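Local coordinates for protein putative NAD dependent dehydrogenase (Micromonospora echinospora, PDB 6NOR) that probably acts as an NAD-dependent oxidoreductase in gentamicin biosynthesis, binding NAD in a Rossmann-type domain, at residues A[141-155]-A[199-211]. Numbering follows the deposited sequence.
Sequences HGGNFVYAPKFVRAH and GWHAVELCRWMLG. With NAD (nicotinamide-adenine-dinucleotide), chain G.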
loop_
_atom_site.group_PDB
_atom_site.type_symbol
_atom_site.label_atom_id
_atom_site.label_comp_id
_atom_site.label_asym_id
_atom_site.label_seq_id
_atom_site.Cartn_x
_atom_site.Cartn_y
_atom_site.Cartn_z
ATOM N N HIS A 141 19.414 -21.047 -19.816
ATOM C CA HIS A 141 18.208 -21.576 -19.179
ATOM C C HIS A 141 17.220 -20.469 -18.847
ATOM O O HIS A 141 17.605 -19.330 -18.604
ATOM C CB HIS A 141 18.550 -22.370 -17.920
ATOM C CG HIS A 141 19.106 -21.531 -16.812
ATOM N ND1 HIS A 141 20.436 -21.181 -16.738
ATOM C CD2 HIS A 141 18.510 -20.968 -15.733
ATOM C CE1 HIS A 141 20.636 -20.434 -15.668
ATOM N NE2 HIS A 141 19.482 -20.286 -15.042
ATOM N N GLY A 142 15.939 -20.825 -18.824
ATOM C CA GLY A 142 14.878 -19.845 -18.705
ATOM C C GLY A 142 14.509 -19.329 -17.326
ATOM O O GLY A 142 13.328 -19.254 -17.016
ATOM N N GLY A 143 15.490 -18.946 -16.509
ATOM C CA GLY A 143 15.191 -18.200 -15.294
ATOM C C GLY A 143 14.978 -16.716 -15.527
ATOM O O GLY A 143 15.861 -15.916 -15.279
ATOM N N ASN A 144 13.798 -16.345 -16.000
ATOM C CA ASN A 144 13.547 -14.969 -16.429
ATOM C C ASN A 144 13.501 -13.908 -15.335
ATOM O O ASN A 144 13.829 -12.761 -15.603
ATOM C CB ASN A 144 12.233 -14.907 -17.222
ATOM C CG ASN A 144 11.096 -15.616 -16.516
ATOM O OD1 ASN A 144 11.083 -16.828 -16.440
ATOM N ND2 ASN A 144 10.155 -14.860 -15.980
ATOM N N PHE A 145 13.109 -14.256 -14.114
ATOM C CA PHE A 145 12.844 -13.198 -13.150
ATOM C C PHE A 145 14.105 -12.515 -12.649
ATOM O O PHE A 145 14.038 -11.394 -12.151
ATOM C CB PHE A 145 12.009 -13.721 -11.969
ATOM C CG PHE A 145 10.623 -14.145 -12.371
ATOM C CD1 PHE A 145 9.686 -13.209 -12.741
ATOM C CD2 PHE A 145 10.278 -15.483 -12.421
ATOM C CE1 PHE A 145 8.412 -13.595 -13.134
ATOM C CE2 PHE A 145 9.020 -15.879 -12.819
ATOM C CZ PHE A 145 8.083 -14.938 -13.171
ATOM N N VAL A 146 15.264 -13.140 -12.808
ATOM C CA VAL A 146 16.485 -12.448 -12.406
ATOM C C VAL A 146 16.843 -11.389 -13.442
ATOM O O VAL A 146 17.789 -10.662 -13.253
ATOM C CB VAL A 146 17.680 -13.411 -12.200
ATOM C CG1 VAL A 146 17.424 -14.329 -11.037
ATOM C CG2 VAL A 146 17.954 -14.231 -13.469
ATOM N N TYR A 147 16.072 -11.294 -14.526
ATOM C CA TYR A 147 16.287 -10.234 -15.518
ATOM C C TYR A 147 15.191 -9.182 -15.467
ATOM O O TYR A 147 15.211 -8.222 -16.227
ATOM C CB TYR A 147 16.341 -10.785 -16.961
ATOM C CG TYR A 147 17.391 -11.823 -17.248
ATOM C CD1 TYR A 147 17.122 -13.165 -17.050
ATOM C CD2 TYR A 147 18.630 -11.478 -17.783
ATOM C CE1 TYR A 147 18.060 -14.149 -17.329
ATOM C CE2 TYR A 147 19.592 -12.468 -18.074
ATOM C CZ TYR A 147 19.285 -13.803 -17.832
ATOM O OH TYR A 147 20.179 -14.806 -18.099
ATOM N N ALA A 148 14.211 -9.389 -14.604
ATOM C CA ALA A 148 13.125 -8.440 -14.454
ATOM C C ALA A 148 13.665 -7.110 -13.938
ATOM O O ALA A 148 14.332 -7.060 -12.917
ATOM C CB ALA A 148 12.043 -8.992 -13.505
ATOM N N PRO A 149 13.366 -6.029 -14.654
ATOM C CA PRO A 149 13.868 -4.673 -14.406
ATOM C C PRO A 149 13.730 -4.248 -12.939
ATOM O O PRO A 149 14.656 -3.696 -12.343
ATOM C CB PRO A 149 12.977 -3.814 -15.299
ATOM C CG PRO A 149 12.507 -4.734 -16.361
ATOM C CD PRO A 149 12.371 -6.069 -15.736
ATOM N N LYS A 150 12.567 -4.522 -12.367
ATOM C CA LYS A 150 12.302 -4.205 -10.978
ATOM C C LYS A 150 13.213 -4.968 -10.026
ATOM O O LYS A 150 13.718 -4.395 -9.064
ATOM C CB LYS A 150 10.832 -4.491 -10.651
ATOM C CG LYS A 150 10.430 -4.163 -9.258
ATOM C CD LYS A 150 8.962 -4.457 -9.029
ATOM C CE LYS A 150 8.120 -3.760 -10.067
ATOM N NZ LYS A 150 6.715 -4.006 -9.795
ATOM N N PHE A 151 13.418 -6.258 -10.292
ATOM C CA PHE A 151 14.252 -7.096 -9.442
ATOM C C PHE A 151 15.734 -6.780 -9.613
ATOM O O PHE A 151 16.489 -6.871 -8.675
ATOM C CB PHE A 151 13.986 -8.576 -9.733
ATOM C CG PHE A 151 12.668 -9.078 -9.198
ATOM C CD1 PHE A 151 11.944 -8.342 -8.283
ATOM C CD2 PHE A 151 12.146 -10.265 -9.633
ATOM C CE1 PHE A 151 10.721 -8.805 -7.798
ATOM C CE2 PHE A 151 10.937 -10.736 -9.155
ATOM C CZ PHE A 151 10.221 -10.004 -8.237
ATOM N N VAL A 152 16.142 -6.390 -10.810
ATOM C CA VAL A 152 17.504 -5.962 -11.050
ATOM C C VAL A 152 17.828 -4.735 -10.213
ATOM O O VAL A 152 18.841 -4.690 -9.523
ATOM C CB VAL A 152 17.734 -5.660 -12.544
ATOM C CG1 VAL A 152 19.047 -4.973 -12.745
ATOM C CG2 VAL A 152 17.682 -6.949 -13.350
ATOM N N ARG A 153 16.940 -3.751 -10.256
ATOM C CA ARG A 153 17.017 -2.609 -9.360
ATOM C C ARG A 153 17.122 -3.007 -7.898
ATOM O O ARG A 153 17.962 -2.502 -7.182
ATOM C CB ARG A 153 15.802 -1.712 -9.545
ATOM C CG ARG A 153 15.817 -0.511 -8.640
ATOM C CD ARG A 153 17.079 0.307 -8.847
ATOM N NE ARG A 153 16.889 1.686 -8.448
ATOM C CZ ARG A 153 17.831 2.451 -7.916
ATOM N NH1 ARG A 153 19.038 1.962 -7.703
ATOM N NH2 ARG A 153 17.561 3.707 -7.594
ATOM N N ALA A 154 16.271 -3.918 -7.453
ATOM C CA ALA A 154 16.291 -4.339 -6.062
ATOM C C ALA A 154 17.584 -5.099 -5.723
ATOM O O ALA A 154 18.121 -4.986 -4.616
ATOM C CB ALA A 154 15.075 -5.198 -5.754
ATOM N N HIS A 155 18.069 -5.880 -6.680
ATOM C CA HIS A 155 19.329 -6.586 -6.520
ATOM C C HIS A 155 20.489 -5.612 -6.302
ATOM O O HIS A 155 21.355 -5.847 -5.473
ATOM C CB HIS A 155 19.586 -7.472 -7.742
ATOM C CG HIS A 155 20.972 -8.022 -7.809
ATOM N ND1 HIS A 155 21.336 -9.212 -7.215
ATOM C CD2 HIS A 155 22.091 -7.536 -8.397
ATOM C CE1 HIS A 155 22.617 -9.442 -7.441
ATOM N NE2 HIS A 155 23.100 -8.442 -8.157
ATOM N N GLY A 199 9.414 -23.233 -7.399
ATOM C CA GLY A 199 10.562 -23.268 -6.527
ATOM C C GLY A 199 11.828 -23.050 -7.310
ATOM O O GLY A 199 12.791 -22.552 -6.764
ATOM N N TRP A 200 11.835 -23.427 -8.582
ATOM C CA TRP A 200 12.962 -23.096 -9.431
ATOM C C TRP A 200 13.283 -21.606 -9.348
ATOM O O TRP A 200 14.418 -21.221 -9.092
ATOM C CB TRP A 200 12.713 -23.469 -10.899
ATOM C CG TRP A 200 13.902 -23.109 -11.732
ATOM C CD1 TRP A 200 14.231 -21.869 -12.216
ATOM C CD2 TRP A 200 14.953 -23.976 -12.133
ATOM N NE1 TRP A 200 15.408 -21.923 -12.894
ATOM C CE2 TRP A 200 15.871 -23.212 -12.865
ATOM C CE3 TRP A 200 15.197 -25.340 -11.960
ATOM C CZ2 TRP A 200 17.015 -23.752 -13.411
ATOM C CZ3 TRP A 200 16.325 -25.874 -12.504
ATOM C CH2 TRP A 200 17.225 -25.087 -13.226
ATOM N N HIS A 201 12.275 -20.775 -9.582
ATOM C CA HIS A 201 12.461 -19.334 -9.550
ATOM C C HIS A 201 12.796 -18.805 -8.194
ATOM O O HIS A 201 13.630 -17.921 -8.052
ATOM C CB HIS A 201 11.212 -18.637 -10.020
ATOM C CG HIS A 201 10.907 -18.870 -11.451
ATOM N ND1 HIS A 201 11.762 -18.482 -12.454
ATOM C CD2 HIS A 201 9.842 -19.434 -12.059
ATOM C CE1 HIS A 201 11.234 -18.788 -13.620
ATOM N NE2 HIS A 201 10.070 -19.370 -13.406
ATOM N N ALA A 202 12.118 -19.324 -7.192
ATOM C CA ALA A 202 12.307 -18.813 -5.864
ATOM C C ALA A 202 13.759 -19.068 -5.445
ATOM O O ALA A 202 14.419 -18.187 -4.907
ATOM C CB ALA A 202 11.322 -19.447 -4.892
ATOM N N VAL A 203 14.265 -20.261 -5.740
ATOM C CA VAL A 203 15.629 -20.600 -5.338
ATOM C C VAL A 203 16.646 -19.780 -6.125
ATOM O O VAL A 203 17.604 -19.293 -5.561
ATOM C CB VAL A 203 15.911 -22.093 -5.501
ATOM C CG1 VAL A 203 17.376 -22.364 -5.285
ATOM C CG2 VAL A 203 15.085 -22.887 -4.491
ATOM N N GLU A 204 16.419 -19.581 -7.413
ATOM C CA GLU A 204 17.343 -18.775 -8.192
ATOM C C GLU A 204 17.370 -17.323 -7.667
ATOM O O GLU A 204 18.446 -16.747 -7.489
ATOM C CB GLU A 204 16.981 -18.816 -9.687
ATOM C CG GLU A 204 18.049 -18.220 -10.608
ATOM C CD GLU A 204 17.832 -18.526 -12.104
ATOM O OE1 GLU A 204 16.724 -18.959 -12.483
ATOM O OE2 GLU A 204 18.778 -18.325 -12.905
ATOM N N LEU A 205 16.193 -16.755 -7.399
ATOM C CA LEU A 205 16.086 -15.394 -6.867
ATOM C C LEU A 205 16.767 -15.248 -5.521
ATOM O O LEU A 205 17.494 -14.294 -5.321
ATOM C CB LEU A 205 14.632 -14.971 -6.740
ATOM C CG LEU A 205 13.991 -14.682 -8.091
ATOM C CD1 LEU A 205 12.463 -14.638 -7.991
ATOM C CD2 LEU A 205 14.557 -13.380 -8.664
ATOM N N CYS A 206 16.543 -16.198 -4.610
ATOM C CA CYS A 206 17.214 -16.185 -3.304
ATOM C C CYS A 206 18.735 -16.119 -3.406
ATOM O O CYS A 206 19.353 -15.237 -2.819
ATOM C CB CYS A 206 16.860 -17.421 -2.479
ATOM S SG CYS A 206 15.399 -17.327 -1.477
ATOM N N ARG A 207 19.332 -17.084 -4.105
ATOM C CA ARG A 207 20.783 -17.121 -4.349
ATOM C C ARG A 207 21.297 -15.798 -4.833
ATOM O O ARG A 207 22.239 -15.239 -4.305
ATOM C CB ARG A 207 21.146 -18.134 -5.427
ATOM C CG ARG A 207 21.152 -19.545 -5.050
ATOM C CD ARG A 207 21.654 -20.367 -6.242
ATOM N NE ARG A 207 23.114 -20.440 -6.329
ATOM C CZ ARG A 207 23.809 -20.089 -7.403
ATOM N NH1 ARG A 207 23.190 -19.608 -8.470
ATOM N NH2 ARG A 207 25.123 -20.203 -7.408
ATOM N N TRP A 208 20.659 -15.336 -5.891
ATOM C CA TRP A 208 21.070 -14.166 -6.633
ATOM C C TRP A 208 21.009 -12.922 -5.787
ATOM O O TRP A 208 21.949 -12.140 -5.771
ATOM C CB TRP A 208 20.185 -14.023 -7.856
ATOM C CG TRP A 208 20.377 -12.789 -8.664
ATOM C CD1 TRP A 208 21.530 -12.366 -9.280
ATOM C CD2 TRP A 208 19.364 -11.841 -9.012
ATOM N NE1 TRP A 208 21.289 -11.206 -9.970
ATOM C CE2 TRP A 208 19.968 -10.867 -9.826
ATOM C CE3 TRP A 208 18.005 -11.720 -8.705
ATOM C CZ2 TRP A 208 19.259 -9.785 -10.337
ATOM C CZ3 TRP A 208 17.300 -10.641 -9.218
ATOM C CH2 TRP A 208 17.929 -9.689 -10.017
ATOM N N MET A 209 19.915 -12.750 -5.061
ATOM C CA MET A 209 19.783 -11.566 -4.214
ATOM C C MET A 209 20.919 -11.511 -3.201
ATOM O O MET A 209 21.334 -10.438 -2.815
ATOM C CB MET A 209 18.428 -11.542 -3.509
ATOM C CG MET A 209 17.278 -11.182 -4.442
ATOM S SD MET A 209 17.380 -9.509 -5.139
ATOM C CE MET A 209 15.980 -9.566 -6.224
ATOM N N LEU A 210 21.460 -12.667 -2.819
ATOM C CA LEU A 210 22.540 -12.685 -1.832
ATOM C C LEU A 210 23.947 -12.599 -2.409
ATOM O O LEU A 210 24.916 -12.559 -1.656
ATOM C CB LEU A 210 22.454 -13.936 -0.969
ATOM C CG LEU A 210 21.366 -13.975 0.093
ATOM C CD1 LEU A 210 21.670 -15.069 1.083
ATOM C CD2 LEU A 210 21.248 -12.651 0.778
ATOM N N GLY A 211 24.065 -12.591 -3.730
ATOM C CA GLY A 211 25.368 -12.556 -4.373
ATOM C C GLY A 211 25.887 -13.948 -4.663
ATOM O O GLY A 211 27.086 -14.190 -4.628
HETATM P PA NAD G . 2.277 -26.110 -22.526
HETATM O O1A NAD G . 1.530 -27.397 -22.101
HETATM O O2A NAD G . 1.396 -24.926 -22.658
HETATM O O5B NAD G . 2.982 -26.359 -23.906
HETATM C C5B NAD G . 3.773 -27.523 -24.066
HETATM C C4B NAD G . 3.919 -27.722 -25.598
HETATM O O4B NAD G . 4.854 -28.586 -25.871
HETATM C C3B NAD G . 2.637 -28.312 -26.140
HETATM O O3B NAD G . 2.278 -27.600 -27.247
HETATM C C2B NAD G . 3.017 -29.771 -26.515
HETATM O O2B NAD G . 2.185 -30.194 -27.655
HETATM C C1B NAD G . 4.226 -29.639 -26.885
HETATM N N9A NAD G . 5.016 -30.848 -26.740
HETATM C C8A NAD G . 4.932 -31.838 -25.829
HETATM N N7A NAD G . 5.926 -32.723 -26.089
HETATM C C5A NAD G . 6.609 -32.284 -27.148
HETATM C C6A NAD G . 7.677 -32.793 -27.826
HETATM N N6A NAD G . 8.360 -33.957 -27.555
HETATM N N1A NAD G . 8.185 -32.137 -28.859
HETATM C C2A NAD G . 7.628 -30.970 -29.268
HETATM N N3A NAD G . 6.560 -30.471 -28.601
HETATM C C4A NAD G . 6.055 -31.119 -27.545
HETATM O O3 NAD G . 3.383 -25.859 -21.467
HETATM P PN NAD G . 4.162 -24.503 -21.164
HETATM O O1N NAD G . 4.468 -23.683 -22.375
HETATM O O2N NAD G . 3.389 -23.692 -20.138
HETATM O O5D NAD G . 5.530 -24.947 -20.522
HETATM C C5D NAD G . 6.597 -25.408 -21.330
HETATM C C4D NAD G . 7.929 -25.176 -20.588
HETATM O O4D NAD G . 8.109 -23.928 -20.264
HETATM C C3D NAD G . 7.935 -25.950 -19.236
HETATM O O3D NAD G . 9.128 -26.463 -19.050
HETATM C C2D NAD G . 7.578 -24.873 -18.190
HETATM O O2D NAD G . 8.128 -25.267 -16.863
HETATM C C1D NAD G . 8.143 -23.796 -18.659
HETATM N N1N NAD G . 7.466 -22.599 -18.260
HETATM C C2N NAD G . 8.230 -21.492 -17.906
HETATM C C3N NAD G . 7.625 -20.298 -17.508
HETATM C C7N NAD G . 8.543 -19.129 -17.112
HETATM O O7N NAD G . 8.085 -18.134 -16.687
HETATM N N7N NAD G . 9.952 -19.278 -17.234
HETATM C C4N NAD G . 6.256 -20.179 -17.442
HETATM C C5N NAD G . 5.482 -21.282 -17.805
HETATM C C6N NAD G . 6.096 -22.497 -18.212
HETATM O O HOH W 1 18.291 -17.250 -15.516
HETATM O O HOH W 2 14.113 -16.967 -12.313
HETATM O O HOH W 3 22.371 -8.288 -4.214
#
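Trp208 lies sandwiched between Val146 and His155. On one face Val146 CB sits almost straight above the six-membered ring, 3.9 Å from its centroid, a CH-pi contact. Over the opposite face the His155 imidazole forms an offset stack with the five-membered ring, planes 3° apart, and a chi1 of 168°, with CG anti to the backbone N, lays it there. Leu205 CD2 continues the apolar layer, 3.8 Å from Val146 CG1, and also meets Phe151 CD2; the methyl of Met209 reaches Phe151 CB. The axes of the short helical segments 149-155 and 199-209 come within 11.1 Å of each other, so these side chains fill the gap between them. In this GFO/IDH/MocA architecture, segment 141-155 leads from the last strand of the parallel Rossmann sheet to helix 149-157, while helix 199-209 packs on strands 167-175 and 246-252 of the mixed sheet. Nearer the cofactor, Phe145 points its edge at the face of His201, planes at 81°. Asn144 OD1 accepts a bond from the nicotinamide amide, NAD N7N, at 2.8 Å. Buried Glu204 receives His141 NE2 on OE2 at 3.0 Å, the donor lying above the carboxylate plane. Water 1 donates to Glu204 OE2 and Gly143 O; Glu204 OE1 takes a weak bond from Trp200 NE1 and lies 3.3 Å from Gly143 CA, whose lack of a side chain lets the carboxylate come this close.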